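PDB 2X5N: 26S proteasome regulatory subunit rpn10 from Schizosaccharomyces pombe, which protects ubiquitin chains from disassembly by deubiquitinating enzymes and so promotes protein degradation, working within the regulatory complex of the 26S proteasome. Local coordinates for residues Leu2-Ile7 against Leu95-Arg100; Ile7-Ser12 against Cys48-Ile53; Thr31-Phe36 against Arg66-Phe71; Gly54-Gln59 against Arg81-Phe86; Arg108-Val113 against Asp139-Gly144. All coordinates share one frame; numbering follows the deposited sequence.

All five contacts lie in one von Willebrand factor A domain, an alpha/beta fold built round a central sheet. Interactions 2 and 5 are buried strand pairs, each the parallel step of a beta-alpha-beta unit, and strand 3-9 of interaction 2 is the sheet neighbour of strand 106-113 of interaction 5. They rest on regular backbone hydrogen bonds. Interaction 1 is also buried and again uses strand 3-9, but it packs a helix end on it by apolar contact. Interaction 3 joins two helices through aromatic rings and is partly buried. Interaction 4 is a surface contact of two loops, held by polar side chains and a salt bridge; it touches the strand ends of interaction 2.

Interaction 1 (Leu2-Ile7 against Leu95-Arg100); sequences LEATMI and LALKHR. With SO4 (sulfate ion), chain B.
Arg100 meets Ala4 through its aliphatic part, with Arg100 CD 4.0 Å from Ala4 CB, and it also carries a flat group. At the edge of its guanidinium, in plane, lies Leu97 O, which accepts from Arg100 NH1 at 3.0 Å. NH1 stands above the carbonyl plane, 40° out of it. Arg100 N donates to the same oxygen from the opposite face, so one residue grips Leu97 O twice. Arg100 NE turns to Gln105 O. The His99 ring has Leu95 O over one face, toward the rim.

The rest is apolar. Leu97 and Met6 pass each other pointing opposite ways, and Leu97 CG comes within 3.6 Å of Met6 CG. Leu97 CD2 reaches back toward the start of strand 3-9, to 3.8 Å from Ala4 CB and 3.5 Å from Ala4 O. Met6 is bent at chi3 (-60°), which puts CE 4.2 Å from Ala96 CB. An alanine in place of Leu97 would probably open a gap beside Met6 CG and Ala4 CB and leave the Met6 chain freer to turn. Just before the strand, Leu2 N binds a sulfate, probably from the crystallisation liquor, that Arg106 NH2 also holds.

Helix 86-98 is thus held on the central strand by apolar packing, while Leu97 O is met twice by Arg100, and Arg100 NE finds Gln105 O in the following loop.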
# COMPACT_ATOMS: atom_id res chain seq x y z
N LEU A 2 -5.33 0.28 -16.95
CA LEU A 2 -4.25 -0.67 -17.10
C LEU A 2 -3.05 -0.19 -16.29
O LEU A 2 -2.41 0.81 -16.63
CB LEU A 2 -3.90 -0.83 -18.57
CG LEU A 2 -2.69 -1.72 -18.85
CD1 LEU A 2 -2.96 -3.14 -18.46
CD2 LEU A 2 -2.36 -1.67 -20.34
N GLU A 3 -2.79 -0.88 -15.18
CA GLU A 3 -1.76 -0.47 -14.24
C GLU A 3 -1.14 -1.67 -13.51
O GLU A 3 -1.78 -2.71 -13.30
CB GLU A 3 -2.30 0.56 -13.22
CG GLU A 3 -3.41 0.04 -12.31
CD GLU A 3 -3.99 1.10 -11.40
OE1 GLU A 3 -3.37 2.16 -11.22
OE2 GLU A 3 -5.08 0.86 -10.82
N ALA A 4 0.12 -1.49 -13.12
CA ALA A 4 0.86 -2.37 -12.23
C ALA A 4 0.88 -1.72 -10.87
O ALA A 4 1.21 -0.54 -10.75
CB ALA A 4 2.29 -2.51 -12.72
N THR A 5 0.57 -2.49 -9.84
CA THR A 5 0.44 -1.95 -8.50
C THR A 5 1.33 -2.71 -7.54
O THR A 5 1.23 -3.94 -7.43
CB THR A 5 -1.01 -2.05 -7.98
OG1 THR A 5 -1.90 -1.38 -8.88
CG2 THR A 5 -1.19 -1.44 -6.61
N MET A 6 2.20 -1.98 -6.85
CA MET A 6 2.94 -2.56 -5.74
C MET A 6 2.18 -2.26 -4.46
O MET A 6 1.93 -1.09 -4.14
CB MET A 6 4.36 -2.00 -5.63
CG MET A 6 5.30 -2.41 -6.76
SD MET A 6 5.56 -4.17 -6.92
CE MET A 6 6.23 -4.59 -5.39
N ILE A 7 1.81 -3.32 -3.74
CA ILE A 7 1.11 -3.24 -2.47
C ILE A 7 2.14 -3.42 -1.35
O ILE A 7 2.84 -4.41 -1.31
CB ILE A 7 -0.04 -4.27 -2.36
CG1 ILE A 7 -1.05 -4.06 -3.52
CG2 ILE A 7 -0.70 -4.10 -1.03
CD1 ILE A 7 -2.09 -5.13 -3.68
N LEU A 95 11.58 1.25 -7.85
CA LEU A 95 12.57 0.43 -8.54
C LEU A 95 11.92 -0.87 -9.05
O LEU A 95 12.12 -1.27 -10.20
CB LEU A 95 13.76 0.16 -7.61
CG LEU A 95 14.84 -0.82 -8.11
CD1 LEU A 95 15.45 -0.36 -9.42
CD2 LEU A 95 15.91 -0.97 -7.06
N ALA A 96 11.11 -1.51 -8.22
CA ALA A 96 10.43 -2.74 -8.61
C ALA A 96 9.51 -2.50 -9.81
O ALA A 96 9.48 -3.31 -10.75
CB ALA A 96 9.67 -3.30 -7.43
N LEU A 97 8.79 -1.37 -9.80
CA LEU A 97 7.85 -1.08 -10.87
C LEU A 97 8.54 -0.86 -12.21
O LEU A 97 7.94 -1.07 -13.26
CB LEU A 97 6.97 0.12 -10.51
CG LEU A 97 5.84 -0.21 -9.51
CD1 LEU A 97 5.34 1.04 -8.82
CD2 LEU A 97 4.68 -0.96 -10.17
N LYS A 98 9.81 -0.48 -12.19
CA LYS A 98 10.59 -0.36 -13.43
C LYS A 98 10.85 -1.70 -14.08
O LYS A 98 11.18 -1.76 -15.27
CB LYS A 98 11.96 0.27 -13.15
CG LYS A 98 11.89 1.70 -12.72
CD LYS A 98 13.24 2.40 -12.68
CE LYS A 98 13.05 3.75 -12.03
NZ LYS A 98 14.24 4.61 -12.18
N HIS A 99 10.76 -2.77 -13.31
CA HIS A 99 11.01 -4.10 -13.84
C HIS A 99 9.73 -4.72 -14.39
O HIS A 99 9.75 -5.86 -14.83
CB HIS A 99 11.62 -5.03 -12.78
CG HIS A 99 12.97 -4.60 -12.29
ND1 HIS A 99 13.32 -4.64 -10.95
CD2 HIS A 99 14.06 -4.14 -12.95
CE1 HIS A 99 14.57 -4.21 -10.81
NE2 HIS A 99 15.04 -3.90 -12.01
N ARG A 100 8.61 -4.00 -14.37
CA ARG A 100 7.38 -4.57 -14.91
C ARG A 100 7.60 -4.95 -16.36
O ARG A 100 8.20 -4.20 -17.13
CB ARG A 100 6.20 -3.59 -14.76
CG ARG A 100 6.19 -2.41 -15.72
CD ARG A 100 5.22 -1.34 -15.21
NE ARG A 100 5.11 -0.22 -16.15
CZ ARG A 100 6.04 0.71 -16.31
NH1 ARG A 100 7.14 0.69 -15.56
NH2 ARG A 100 5.87 1.66 -17.21
S SO4 B . -6.18 2.92 -19.49
O1 SO4 B . -6.44 4.36 -19.46
O2 SO4 B . -7.38 2.18 -19.07
O3 SO4 B . -5.85 2.57 -20.86
O4 SO4 B . -5.06 2.67 -18.63

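Interaction 2 (Ile7-Ser12 against Cys48-Ile53); sequences ILIDNS and CGLMTI
Ile7 and Ile9 pair in parallel with strand 48-52, within the beta-alpha-beta unit of strand 3-9, helix 24-42 and strand 47-52. Ile7 N gives to Gly49 O at 2.8 Å, and Ile7 O takes from Met51 N. Ile9 N gives to Met51 O, and Ile9 O takes from Ile53 N. Leu8 N and O bond to strand 106-113. The Leu8 side chain lies beside Met51, with Leu8 CD1 3.9 Å from Met51 CB.

Asn11 OD1 sits 3.3 Å from Thr52 CB and receives a weak bond from Gly54 N. Asn11 ND2 gives to Pro79 O and to a water at 3.1 Å. Thr52 OG1 shares that water at 2.7 Å and accepts from Gln59 N. An alanine at Asn11 would probably leave Pro79 O and Gly54 N without this partner and cost the water one bond.

Asp10 OD1 accepts from Ser12 N at 2.9 Å, an Asx turn, and from Ser12 OG. Its OD2 meets Ser115 OG and Gly114 N. Asp10 and Ser12 match the DxSxS motif of metal-binding VWA domains, but its last serine position is Trp14 and no metal is bound. Two N-H groups and two hydroxyls meet the buried carboxylate and would probably offset its charge.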
# COMPACT_ATOMS: atom_id res chain seq x y z
N ILE A 7 1.81 -3.32 -3.74
CA ILE A 7 1.11 -3.24 -2.47
C ILE A 7 2.14 -3.42 -1.35
O ILE A 7 2.84 -4.41 -1.31
CB ILE A 7 -0.04 -4.27 -2.36
CG1 ILE A 7 -1.05 -4.06 -3.52
CG2 ILE A 7 -0.70 -4.10 -1.03
CD1 ILE A 7 -2.09 -5.13 -3.68
N LEU A 8 2.23 -2.41 -0.49
CA LEU A 8 3.22 -2.34 0.56
C LEU A 8 2.54 -2.51 1.90
O LEU A 8 1.70 -1.68 2.30
CB LEU A 8 3.92 -0.97 0.55
CG LEU A 8 5.11 -0.83 -0.41
CD1 LEU A 8 4.76 -1.27 -1.85
CD2 LEU A 8 5.61 0.61 -0.43
N ILE A 9 2.88 -3.58 2.60
CA ILE A 9 2.31 -3.87 3.91
C ILE A 9 3.27 -3.46 5.01
O ILE A 9 4.49 -3.57 4.88
CB ILE A 9 1.89 -5.36 4.08
CG1 ILE A 9 3.05 -6.36 3.90
CG2 ILE A 9 0.74 -5.66 3.12
CD1 ILE A 9 2.66 -7.73 4.30
N ASP A 10 2.69 -2.95 6.08
CA ASP A 10 3.42 -2.60 7.28
C ASP A 10 3.48 -3.85 8.17
O ASP A 10 2.44 -4.32 8.67
CB ASP A 10 2.74 -1.41 7.96
CG ASP A 10 3.52 -0.83 9.13
OD1 ASP A 10 4.37 -1.53 9.72
OD2 ASP A 10 3.26 0.35 9.46
N ASN A 11 4.67 -4.41 8.31
CA ASN A 11 4.90 -5.53 9.24
C ASN A 11 5.83 -5.11 10.37
O ASN A 11 6.63 -5.92 10.85
CB ASN A 11 5.45 -6.76 8.52
CG ASN A 11 6.81 -6.52 7.92
OD1 ASN A 11 7.09 -5.43 7.44
ND2 ASN A 11 7.65 -7.56 7.89
N SER A 12 5.71 -3.85 10.82
CA SER A 12 6.45 -3.37 11.98
C SER A 12 5.81 -3.83 13.29
O SER A 12 4.67 -4.32 13.31
CB SER A 12 6.56 -1.85 11.99
OG SER A 12 5.36 -1.24 12.39
N CYS A 48 -0.19 -7.17 -9.79
CA CYS A 48 0.16 -6.67 -8.47
C CYS A 48 1.38 -7.35 -7.90
O CYS A 48 1.52 -8.56 -8.07
CB CYS A 48 -0.97 -6.65 -7.44
SG CYS A 48 -2.48 -5.89 -7.92
N GLY A 49 2.20 -6.61 -7.17
CA GLY A 49 3.30 -7.19 -6.43
C GLY A 49 3.14 -6.82 -4.97
O GLY A 49 2.30 -5.99 -4.60
N LEU A 50 3.96 -7.45 -4.13
CA LEU A 50 3.83 -7.35 -2.69
C LEU A 50 5.19 -7.04 -2.08
O LEU A 50 6.18 -7.71 -2.37
CB LEU A 50 3.29 -8.65 -2.10
CG LEU A 50 3.06 -8.64 -0.60
CD1 LEU A 50 1.99 -7.64 -0.22
CD2 LEU A 50 2.68 -10.04 -0.09
N MET A 51 5.22 -6.04 -1.22
CA MET A 51 6.39 -5.67 -0.46
C MET A 51 6.01 -5.44 0.98
O MET A 51 4.87 -5.11 1.29
CB MET A 51 6.96 -4.32 -0.93
CG MET A 51 7.76 -4.36 -2.16
SD MET A 51 8.34 -2.70 -2.54
CE MET A 51 9.26 -2.25 -1.09
N THR A 52 6.99 -5.60 1.86
CA THR A 52 6.89 -5.10 3.22
C THR A 52 7.60 -3.77 3.38
O THR A 52 8.47 -3.41 2.57
CB THR A 52 7.57 -6.06 4.20
OG1 THR A 52 8.98 -6.09 3.88
CG2 THR A 52 7.00 -7.45 4.13
N ILE A 53 7.25 -3.03 4.44
CA ILE A 53 8.03 -1.85 4.81
C ILE A 53 8.54 -1.90 6.23
O ILE A 53 9.25 -1.00 6.66
CB ILE A 53 7.29 -0.53 4.55
CG1 ILE A 53 6.08 -0.39 5.47
CG2 ILE A 53 6.86 -0.45 3.10
CD1 ILE A 53 5.51 1.03 5.54
O HOH W 1 10.11 -6.89 6.20

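Interaction 3 (Thr31-Phe36 against Arg66-Phe71); sequences TVHMIF and RDYGKF
His33 and Phe36 of helix 24-42 meet Tyr68 and Phe71 of helix 68-75 in an aromatic cluster. Both helices pack on the sheet face that carries Ile7 and Leu50.

The stacking is of two kinds. His33 lies face to face on Tyr68, with ring centroids 3.8 Å apart and planes at 11°. The other pairs are edge-to-face. Tyr68 turns an edge to the face of Phe36, with planes at 61°, and Phe36 turns an edge to the face of Phe71, at 70°. Tyr68 CB adds a CH-pi contact over the Phe36 face.

Val32 CG1 packs at the ring edges, 4.1 Å from Tyr68 CE1 and 3.9 Å from Phe71 CD2.

The polar side chains of Arg66 and Asp67 bond away from the rings. Asp67 N-caps helix 68-75, its OD1 taking Gly69 N at 2.9 Å from above the carboxylate plane. Arg66 sends its guanidinium to Ile40 O and Asn46 O. Its backbone meets the ring edge of Phe36, where Phe36 CZ lies 3.5 Å from Arg66 C.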
# COMPACT_ATOMS: atom_id res chain seq x y z
N THR A 31 -7.41 -6.70 3.90
CA THR A 31 -7.57 -5.55 3.01
C THR A 31 -6.71 -5.69 1.73
O THR A 31 -7.12 -5.29 0.64
CB THR A 31 -7.22 -4.27 3.75
OG1 THR A 31 -7.99 -4.24 4.96
CG2 THR A 31 -7.56 -3.07 2.92
N VAL A 32 -5.53 -6.28 1.86
CA VAL A 32 -4.67 -6.53 0.71
C VAL A 32 -5.40 -7.36 -0.35
O VAL A 32 -5.32 -7.08 -1.55
CB VAL A 32 -3.36 -7.25 1.15
CG1 VAL A 32 -2.55 -7.74 -0.06
CG2 VAL A 32 -2.51 -6.31 2.01
N HIS A 33 -6.14 -8.37 0.08
CA HIS A 33 -6.82 -9.25 -0.85
C HIS A 33 -7.86 -8.45 -1.63
O HIS A 33 -8.04 -8.63 -2.84
CB HIS A 33 -7.45 -10.45 -0.12
CG HIS A 33 -7.75 -11.61 -1.01
ND1 HIS A 33 -8.09 -12.87 -0.53
CD2 HIS A 33 -7.75 -11.76 -2.34
CE1 HIS A 33 -8.29 -13.70 -1.56
NE2 HIS A 33 -8.09 -13.04 -2.69
N MET A 34 -8.54 -7.54 -0.94
CA MET A 34 -9.54 -6.70 -1.59
C MET A 34 -8.94 -5.78 -2.64
O MET A 34 -9.47 -5.67 -3.74
CB MET A 34 -10.34 -5.93 -0.50
CG MET A 34 -11.39 -4.97 -1.00
SD MET A 34 -10.79 -3.37 -1.60
CE MET A 34 -10.09 -2.69 -0.10
N ILE A 35 -7.83 -5.13 -2.31
CA ILE A 35 -7.12 -4.24 -3.24
C ILE A 35 -6.65 -5.04 -4.46
O ILE A 35 -6.82 -4.63 -5.61
CB ILE A 35 -5.91 -3.59 -2.55
CG1 ILE A 35 -6.34 -2.66 -1.41
CG2 ILE A 35 -5.10 -2.78 -3.56
CD1 ILE A 35 -7.20 -1.51 -1.85
N PHE A 36 -6.01 -6.18 -4.20
CA PHE A 36 -5.60 -7.12 -5.23
C PHE A 36 -6.67 -7.44 -6.24
O PHE A 36 -6.51 -7.33 -7.45
CB PHE A 36 -4.91 -8.34 -4.63
CG PHE A 36 -4.31 -9.28 -5.62
CD1 PHE A 36 -2.94 -9.26 -5.86
CD2 PHE A 36 -5.08 -10.22 -6.29
CE1 PHE A 36 -2.35 -10.17 -6.72
CE2 PHE A 36 -4.48 -11.12 -7.17
CZ PHE A 36 -3.13 -11.09 -7.37
N ARG A 66 -0.82 -12.08 -11.15
CA ARG A 66 -2.27 -12.15 -10.98
C ARG A 66 -2.69 -13.31 -10.06
O ARG A 66 -3.87 -13.53 -9.82
CB ARG A 66 -2.97 -12.27 -12.34
CG ARG A 66 -2.86 -10.98 -13.13
CD ARG A 66 -3.53 -11.03 -14.47
NE ARG A 66 -4.99 -11.20 -14.39
CZ ARG A 66 -5.87 -10.21 -14.31
NH1 ARG A 66 -5.48 -8.96 -14.21
NH2 ARG A 66 -7.17 -10.47 -14.33
N ASP A 67 -1.70 -14.02 -9.53
CA ASP A 67 -1.93 -15.18 -8.68
C ASP A 67 -1.84 -14.79 -7.20
O ASP A 67 -0.74 -14.64 -6.65
CB ASP A 67 -0.89 -16.26 -9.02
CG ASP A 67 -1.09 -17.54 -8.23
OD1 ASP A 67 -1.98 -17.57 -7.37
OD2 ASP A 67 -0.36 -18.52 -8.46
N TYR A 68 -2.98 -14.60 -6.55
CA TYR A 68 -2.96 -14.19 -5.15
C TYR A 68 -2.33 -15.25 -4.23
O TYR A 68 -1.82 -14.93 -3.17
CB TYR A 68 -4.37 -13.82 -4.66
CG TYR A 68 -4.31 -13.10 -3.34
CD1 TYR A 68 -3.78 -11.82 -3.29
CD2 TYR A 68 -4.75 -13.67 -2.15
CE1 TYR A 68 -3.70 -11.11 -2.11
CE2 TYR A 68 -4.66 -12.96 -0.95
CZ TYR A 68 -4.12 -11.69 -0.94
OH TYR A 68 -3.99 -10.97 0.22
N GLY A 69 -2.30 -16.49 -4.67
CA GLY A 69 -1.62 -17.51 -3.89
C GLY A 69 -0.15 -17.18 -3.67
O GLY A 69 0.42 -17.54 -2.66
N LYS A 70 0.47 -16.48 -4.61
CA LYS A 70 1.85 -16.10 -4.41
C LYS A 70 1.98 -15.11 -3.25
O LYS A 70 2.95 -15.15 -2.51
CB LYS A 70 2.43 -15.50 -5.69
CG LYS A 70 2.68 -16.52 -6.80
CD LYS A 70 3.39 -15.91 -7.99
CE LYS A 70 4.62 -15.15 -7.56
NZ LYS A 70 5.60 -15.04 -8.67
N PHE A 71 1.01 -14.21 -3.10
CA PHE A 71 1.03 -13.29 -1.96
C PHE A 71 0.89 -14.07 -0.67
O PHE A 71 1.62 -13.84 0.30
CB PHE A 71 -0.12 -12.27 -2.03
CG PHE A 71 0.12 -11.08 -2.94
CD1 PHE A 71 0.78 -11.19 -4.15
CD2 PHE A 71 -0.37 -9.86 -2.58
CE1 PHE A 71 0.97 -10.09 -4.96
CE2 PHE A 71 -0.19 -8.76 -3.39
CZ PHE A 71 0.48 -8.88 -4.59

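Interaction 4 (Gly54-Gln59 against Arg81-Phe86); sequences GDNSPQ and RGNAKF
Asp55 and Arg81 form a salt bridge through one oxygen and one nitrogen, with Asp55 OD1 3.0 Å from Arg81 NH1. Their flat groups stand steeply to each other, at 78°. OD1 lies in the guanidinium plane, at its edge, and NH1 meets it nearly in line with the carboxylate C-O bond.

Asn56 grips the backbone of Asn83 twice. Asn56 N gives to Asn83 O at 2.9 Å, in the carbonyl plane and on a lone pair. Asn83 N gives to Asn56 OD1 at 2.9 Å, but from 56° above the amide plane. The two asparagine side chains cross with their amides almost perpendicular. Gly82 has a positive phi, and a CB there would clash with Asn56 ND2.

Pro58 and Lys85 cross at about a right angle, with Pro58 CD 3.9 Å from Lys85 CB.

Gly54-Ser57 is a type I' turn in the hairpin loop between strands 47-52 and 60-63. Residues 81-86 lead from helix 68-75 into helix 86-98, which Lys85 precedes as N-cap and whose Asp88 and Ile92 touch Pro58. Backbone bonds from Arg81 to Asn11 and from Lys85 to Ile53 tie this link to the residues just past strands 3-9 and 47-52.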
# COMPACT_ATOMS: atom_id res chain seq x y z
N GLY A 54 8.28 -3.00 6.93
CA GLY A 54 8.69 -3.13 8.31
C GLY A 54 9.76 -4.15 8.53
O GLY A 54 10.58 -4.46 7.62
N ASP A 55 9.82 -4.65 9.76
CA ASP A 55 10.94 -5.51 10.11
C ASP A 55 12.30 -4.93 9.76
O ASP A 55 13.17 -5.66 9.30
CB ASP A 55 10.70 -7.01 9.82
CG ASP A 55 11.69 -7.93 10.47
OD1 ASP A 55 12.28 -7.58 11.51
OD2 ASP A 55 11.82 -9.05 9.90
N ASN A 56 12.43 -3.61 9.88
CA ASN A 56 13.72 -2.99 9.68
C ASN A 56 14.24 -2.73 8.28
O ASN A 56 15.22 -2.04 8.09
CB ASN A 56 14.81 -3.47 10.65
CG ASN A 56 14.34 -3.49 12.07
OD1 ASN A 56 13.96 -2.46 12.62
ND2 ASN A 56 14.38 -4.67 12.69
N SER A 57 13.57 -3.31 7.30
CA SER A 57 14.10 -3.32 5.95
C SER A 57 13.03 -3.78 4.99
O SER A 57 12.60 -4.94 5.05
CB SER A 57 15.32 -4.24 5.83
OG SER A 57 15.83 -4.12 4.52
N PRO A 58 12.59 -2.90 4.10
CA PRO A 58 11.63 -3.33 3.08
C PRO A 58 12.01 -4.50 2.22
O PRO A 58 13.17 -4.52 1.79
CB PRO A 58 11.28 -2.06 2.32
CG PRO A 58 11.68 -0.94 3.23
CD PRO A 58 12.85 -1.46 4.03
N GLN A 59 11.12 -5.45 1.97
CA GLN A 59 11.45 -6.62 1.19
C GLN A 59 10.43 -6.80 0.08
O GLN A 59 9.26 -6.63 0.31
CB GLN A 59 11.35 -7.88 2.05
CG GLN A 59 12.13 -7.87 3.32
CD GLN A 59 13.61 -7.94 3.07
OE1 GLN A 59 14.08 -8.78 2.31
NE2 GLN A 59 14.37 -7.08 3.75
N ARG A 81 7.43 -7.24 13.34
CA ARG A 81 8.34 -6.77 14.38
C ARG A 81 9.18 -5.63 13.83
O ARG A 81 9.13 -5.34 12.64
CB ARG A 81 9.27 -7.91 14.83
CG ARG A 81 10.20 -8.37 13.71
CD ARG A 81 11.14 -9.49 14.15
NE ARG A 81 11.90 -9.14 15.34
CZ ARG A 81 12.97 -8.36 15.36
NH1 ARG A 81 13.42 -7.80 14.24
NH2 ARG A 81 13.59 -8.12 16.51
N GLY A 82 9.97 -5.00 14.68
CA GLY A 82 10.92 -4.01 14.19
C GLY A 82 10.31 -2.71 13.68
O GLY A 82 9.14 -2.42 13.90
N ASN A 83 11.15 -1.91 13.03
CA ASN A 83 10.79 -0.58 12.57
C ASN A 83 10.26 -0.56 11.16
O ASN A 83 10.64 -1.39 10.32
CB ASN A 83 12.03 0.33 12.56
CG ASN A 83 12.65 0.49 13.91
OD1 ASN A 83 11.96 0.53 14.91
ND2 ASN A 83 13.97 0.56 13.95
N ALA A 84 9.40 0.42 10.89
CA ALA A 84 8.92 0.67 9.54
C ALA A 84 9.81 1.69 8.86
O ALA A 84 10.24 2.67 9.49
CB ALA A 84 7.50 1.17 9.58
N LYS A 85 10.03 1.48 7.57
CA LYS A 85 10.87 2.35 6.76
C LYS A 85 10.07 2.80 5.55
O LYS A 85 10.26 2.30 4.44
CB LYS A 85 12.09 1.57 6.30
CG LYS A 85 12.87 0.94 7.44
CD LYS A 85 13.57 1.99 8.24
CE LYS A 85 14.46 1.37 9.30
NZ LYS A 85 15.31 2.42 9.93
N PHE A 86 9.18 3.76 5.77
CA PHE A 86 8.23 4.19 4.75
C PHE A 86 8.90 4.71 3.47
O PHE A 86 8.63 4.23 2.37
CB PHE A 86 7.31 5.27 5.32
CG PHE A 86 6.36 5.83 4.31
CD1 PHE A 86 5.23 5.12 3.91
CD2 PHE A 86 6.58 7.07 3.73
CE1 PHE A 86 4.36 5.63 2.95
CE2 PHE A 86 5.70 7.59 2.79
CZ PHE A 86 4.60 6.87 2.41

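Interaction 5 (Arg108-Val113 against Asp139-Gly144); sequences RIVAFV and DIIHIG
Ile109, Ala111 and Val113 share a ladder of backbone hydrogen bonds with Asp139, Ile141 and Ile143. Five bonds alternate between the strands, from Asp139 N to Ile109 O (2.9 Å) through to Ile143 N to Val113 O (2.9 Å).

At the start of the ladder is a salt bridge. Arg108 NH1 lies 2.8 Å from Asp139 OD2 and meets it from above the carboxylate plane, 38° out. The two flat groups are nearly parallel, 16° apart. Asp139 OD1 turns to His166 ND1, and Arg108 NE pairs with Glu3 OE1, so both groups have second partners; Arg108 NH1 also gives to Ser164 O.

The apolar contact centres on Phe112 and Ile141, which lie side by side. Ile141 CD1 sits over one face of the Phe112 ring, a CH-pi contact 3.8 Å from the centroid.

On the other sheet face, the His142 ring turns its edge to Val113 O, with His142 CD2 3.3 Å away.

Parallel strands 106-113 and 136-143, joined through helix 121-133, make a beta-alpha-beta crossover, the repeating unit of the Rossmann-like VWA fold.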
# COMPACT_ATOMS: atom_id res chain seq x y z
N ARG A 108 1.54 2.30 -9.96
CA ARG A 108 0.85 2.68 -8.73
C ARG A 108 1.44 1.95 -7.53
O ARG A 108 1.83 0.78 -7.62
CB ARG A 108 -0.65 2.36 -8.83
CG ARG A 108 -1.47 2.71 -7.55
CD ARG A 108 -2.98 2.47 -7.74
NE ARG A 108 -3.51 3.43 -8.70
CZ ARG A 108 -3.82 4.69 -8.43
NH1 ARG A 108 -3.83 5.14 -7.18
NH2 ARG A 108 -4.14 5.50 -9.42
N ILE A 109 1.44 2.64 -6.40
CA ILE A 109 1.77 2.08 -5.10
C ILE A 109 0.54 2.19 -4.21
O ILE A 109 -0.08 3.25 -4.16
CB ILE A 109 2.95 2.85 -4.45
CG1 ILE A 109 4.20 2.65 -5.30
CG2 ILE A 109 3.14 2.40 -3.00
CD1 ILE A 109 5.36 3.51 -4.88
N VAL A 110 0.19 1.12 -3.50
CA VAL A 110 -0.81 1.18 -2.41
C VAL A 110 -0.09 0.77 -1.14
O VAL A 110 0.39 -0.35 -1.06
CB VAL A 110 -2.02 0.26 -2.67
CG1 VAL A 110 -2.97 0.32 -1.49
CG2 VAL A 110 -2.73 0.71 -3.93
N ALA A 111 0.05 1.70 -0.19
CA ALA A 111 0.84 1.46 1.00
C ALA A 111 0.00 1.60 2.26
O ALA A 111 -0.75 2.57 2.41
CB ALA A 111 2.01 2.43 1.08
N PHE A 112 0.21 0.68 3.18
CA PHE A 112 -0.37 0.75 4.51
C PHE A 112 0.64 1.38 5.47
O PHE A 112 1.81 1.04 5.46
CB PHE A 112 -0.68 -0.64 5.02
CG PHE A 112 -1.80 -1.34 4.31
CD1 PHE A 112 -3.07 -1.37 4.86
CD2 PHE A 112 -1.58 -1.98 3.09
CE1 PHE A 112 -4.10 -2.05 4.23
CE2 PHE A 112 -2.61 -2.65 2.46
CZ PHE A 112 -3.87 -2.70 3.03
N VAL A 113 0.16 2.30 6.31
CA VAL A 113 0.97 2.90 7.34
C VAL A 113 0.22 2.78 8.67
O VAL A 113 -0.85 3.36 8.86
CB VAL A 113 1.24 4.39 7.04
CG1 VAL A 113 2.00 5.04 8.23
CG2 VAL A 113 2.03 4.53 5.73
N ASP A 139 -1.71 5.49 -3.24
CA ASP A 139 -2.75 5.50 -2.24
C ASP A 139 -2.14 5.06 -0.92
O ASP A 139 -1.33 4.14 -0.87
CB ASP A 139 -3.87 4.54 -2.61
CG ASP A 139 -4.44 4.84 -3.95
OD1 ASP A 139 -4.75 6.03 -4.20
OD2 ASP A 139 -4.58 3.89 -4.75
N ILE A 140 -2.53 5.74 0.15
CA ILE A 140 -2.08 5.37 1.48
C ILE A 140 -3.28 5.05 2.35
O ILE A 140 -4.23 5.81 2.39
CB ILE A 140 -1.28 6.49 2.14
CG1 ILE A 140 0.01 6.74 1.36
CG2 ILE A 140 -0.98 6.17 3.58
CD1 ILE A 140 0.80 7.95 1.84
N ILE A 141 -3.22 3.90 3.02
CA ILE A 141 -4.22 3.49 4.01
C ILE A 141 -3.54 3.71 5.36
O ILE A 141 -2.60 3.01 5.70
CB ILE A 141 -4.61 2.02 3.83
CG1 ILE A 141 -5.26 1.82 2.45
CG2 ILE A 141 -5.55 1.60 4.96
CD1 ILE A 141 -5.26 0.38 1.95
N HIS A 142 -4.02 4.71 6.09
CA HIS A 142 -3.40 5.14 7.33
C HIS A 142 -4.28 4.69 8.50
O HIS A 142 -5.47 5.04 8.56
CB HIS A 142 -3.26 6.66 7.31
CG HIS A 142 -2.36 7.20 8.38
ND1 HIS A 142 -2.40 8.51 8.78
CD2 HIS A 142 -1.37 6.61 9.09
CE1 HIS A 142 -1.49 8.71 9.72
NE2 HIS A 142 -0.85 7.57 9.93
N ILE A 143 -3.69 3.92 9.41
CA ILE A 143 -4.39 3.42 10.59
C ILE A 143 -3.56 3.67 11.84
O ILE A 143 -2.36 3.95 11.75
CB ILE A 143 -4.70 1.90 10.45
CG1 ILE A 143 -3.45 1.05 10.52
CG2 ILE A 143 -5.56 1.67 9.21
CD1 ILE A 143 -3.74 -0.43 10.49
N GLY A 144 -4.20 3.57 12.99
CA GLY A 144 -3.50 3.64 14.26
C GLY A 144 -3.61 4.98 14.92
O GLY A 144 -4.71 5.50 15.14